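Local structure of peroxiredoxin 5 (Alvinella pompejana, 2XHF) at residues V25-V29 and P30-F34. The protein probably reduces hydrogen peroxide and organic hydroperoxides as a thiol-dependent antioxidant enzyme of the thioredoxin-fold superfamily. Numbering follows the deposited sequence.
Sequences VYEDV and PSKSF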
loop_
_atom_site.group_PDB
_atom_site.type_symbol
_atom_site.label_atom_id
_atom_site.label_comp_id
_atom_site.label_asym_id
_atom_site.label_seq_id
_atom_site.Cartn_x
_atom_site.Cartn_y
_atom_site.Cartn_z
ATOM N N VAL A 25 3.133 -16.233 -2.770
ATOM C CA VAL A 25 2.451 -14.962 -2.805
ATOM C C VAL A 25 1.492 -14.897 -1.638
ATOM O O VAL A 25 1.257 -15.884 -0.942
ATOM C CB VAL A 25 1.728 -14.716 -4.147
ATOM C CG1 VAL A 25 2.737 -14.652 -5.267
ATOM C CG2 VAL A 25 0.712 -15.806 -4.401
ATOM N N TYR A 26 0.981 -13.697 -1.384
ATOM C CA TYR A 26 0.153 -13.447 -0.218
ATOM C C TYR A 26 -1.223 -12.996 -0.663
ATOM O O TYR A 26 -1.378 -12.420 -1.745
ATOM C CB TYR A 26 0.814 -12.367 0.653
ATOM C CG TYR A 26 2.173 -12.766 1.113
ATOM C CD1 TYR A 26 3.273 -12.688 0.255
ATOM C CD2 TYR A 26 2.380 -13.228 2.405
ATOM C CE1 TYR A 26 4.524 -13.090 0.676
ATOM C CE2 TYR A 26 3.616 -13.628 2.826
ATOM C CZ TYR A 26 4.690 -13.551 1.968
ATOM O OH TYR A 26 5.932 -13.946 2.408
ATOM N N GLU A 27 -2.235 -13.286 0.137
ATOM C CA GLU A 27 -3.585 -12.869 -0.204
ATOM C C GLU A 27 -4.303 -12.547 1.100
ATOM O O GLU A 27 -4.234 -13.332 2.059
ATOM C CB GLU A 27 -4.299 -13.992 -0.950
ATOM C CG GLU A 27 -5.652 -13.619 -1.515
ATOM C CD GLU A 27 -6.288 -14.769 -2.289
ATOM O OE1 GLU A 27 -5.872 -15.934 -2.108
ATOM O OE2 GLU A 27 -7.219 -14.495 -3.062
ATOM N N ASP A 28 -4.915 -11.366 1.154
ATOM C CA ASP A 28 -5.691 -10.879 2.313
ATOM C C ASP A 28 -4.861 -10.457 3.541
ATOM O O ASP A 28 -4.932 -9.304 3.983
ATOM C CB ASP A 28 -6.771 -11.872 2.729
ATOM C CG ASP A 28 -7.793 -12.109 1.638
ATOM O OD1 ASP A 28 -8.396 -11.123 1.180
ATOM O OD2 ASP A 28 -7.995 -13.275 1.233
ATOM N N VAL A 29 -4.066 -11.374 4.073
ATOM C CA VAL A 29 -3.275 -11.107 5.268
ATOM C C VAL A 29 -1.914 -11.773 5.137
ATOM O O VAL A 29 -1.778 -12.749 4.411
ATOM C CB VAL A 29 -3.982 -11.617 6.546
ATOM C CG1 VAL A 29 -5.305 -10.870 6.767
ATOM C CG2 VAL A 29 -4.214 -13.125 6.467
ATOM N N PRO A 30 -0.896 -11.252 5.836
ATOM C CA PRO A 30 0.458 -11.792 5.666
ATOM C C PRO A 30 0.603 -13.253 6.077
ATOM O O PRO A 30 1.489 -13.948 5.562
ATOM C CB PRO A 30 1.325 -10.871 6.535
ATOM C CG PRO A 30 0.546 -9.589 6.610
ATOM C CD PRO A 30 -0.899 -10.013 6.634
ATOM N N SER A 31 -0.257 -13.718 6.980
ATOM C CA SER A 31 -0.211 -15.118 7.408
ATOM C C SER A 31 -0.775 -16.085 6.342
ATOM O O SER A 31 -0.551 -17.303 6.407
ATOM C CB SER A 31 -0.928 -15.282 8.759
ATOM O OG SER A 31 -2.322 -15.066 8.654
ATOM N N LYS A 32 -1.496 -15.544 5.356
ATOM C CA LYS A 32 -2.045 -16.370 4.277
ATOM C C LYS A 32 -1.155 -16.275 3.059
ATOM O O LYS A 32 -1.289 -15.361 2.245
ATOM C CB LYS A 32 -3.473 -15.976 3.916
ATOM C CG LYS A 32 -4.040 -16.778 2.730
ATOM C CD LYS A 32 -5.321 -16.195 2.154
ATOM C CE LYS A 32 -6.448 -16.167 3.150
ATOM N NZ LYS A 32 -7.664 -15.603 2.503
ATOM N N SER A 33 -0.203 -17.194 2.978
ATOM C CA SER A 33 0.670 -17.263 1.821
ATOM C C SER A 33 0.708 -18.679 1.271
ATOM O O SER A 33 0.453 -19.661 1.969
ATOM C CB SER A 33 2.074 -16.807 2.151
ATOM O OG SER A 33 2.605 -17.601 3.177
ATOM N N PHE A 34 0.983 -18.768 -0.008
ATOM C CA PHE A 34 0.921 -20.052 -0.684
ATOM C C PHE A 34 1.649 -19.900 -2.016
ATOM O O PHE A 34 1.785 -18.786 -2.549
ATOM C CB PHE A 34 -0.538 -20.467 -0.932
ATOM C CG PHE A 34 -1.370 -19.376 -1.524
ATOM C CD1 PHE A 34 -1.440 -19.198 -2.882
ATOM C CD2 PHE A 34 -2.077 -18.514 -0.709
ATOM C CE1 PHE A 34 -2.191 -18.198 -3.440
ATOM C CE2 PHE A 34 -2.834 -17.493 -1.250
ATOM C CZ PHE A 34 -2.882 -17.320 -2.622
#
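Lys32 leaves its backbone with CG anti to N (chi1 177°), which runs its aliphatic chain past the carbonyl of Glu27, CD 3.1 Å from Glu27 O; the bend at chi3 (-62°) then carries CE and NZ on to Asp28. The resulting salt bridge, Lys32 NZ to Asp28 OD2 at 2.7 Å, meets the anti side of the carboxylate, somewhat out of its plane, and the two side chains run side by side in the same direction. Both belong to a beta hairpin whose chain reverses in a type I turn from Val29 to Lys32, closed by Lys32 N to Val29 O (3.0 Å). Behind the turn, Glu27 N bonds to Lys32 O, and Val25 and Phe34 form an antiparallel hydrogen-bonded pair through both their N-H and C=O groups. On the face with Val25, the Phe34 ring meets Val25 CG2 through CE1 (3.9 Å) and turns CZ to Glu27 OE1 (3.3 Å), the carboxylate inclined 55° to the ring. The other face carries the non-hydrogen-bonded pair: Ser33 CB sits over the Tyr26 ring, 3.9 Å from its centroid, in a CH-pi contact, while Pro30 O lies at the ring edge. Tyr26 OH is hydrogen-bonded to His111 NE2, and Glu27 OE2 forms a salt bridge with Arg105. Backbone hydrogen bonds of Tyr26 with Ala108, and Phe34 on Leu107, set the hairpin against strand 105-108, with its turn against Phe89 of helix 88-98 and Pro30 reaching Met127 of the second subunit.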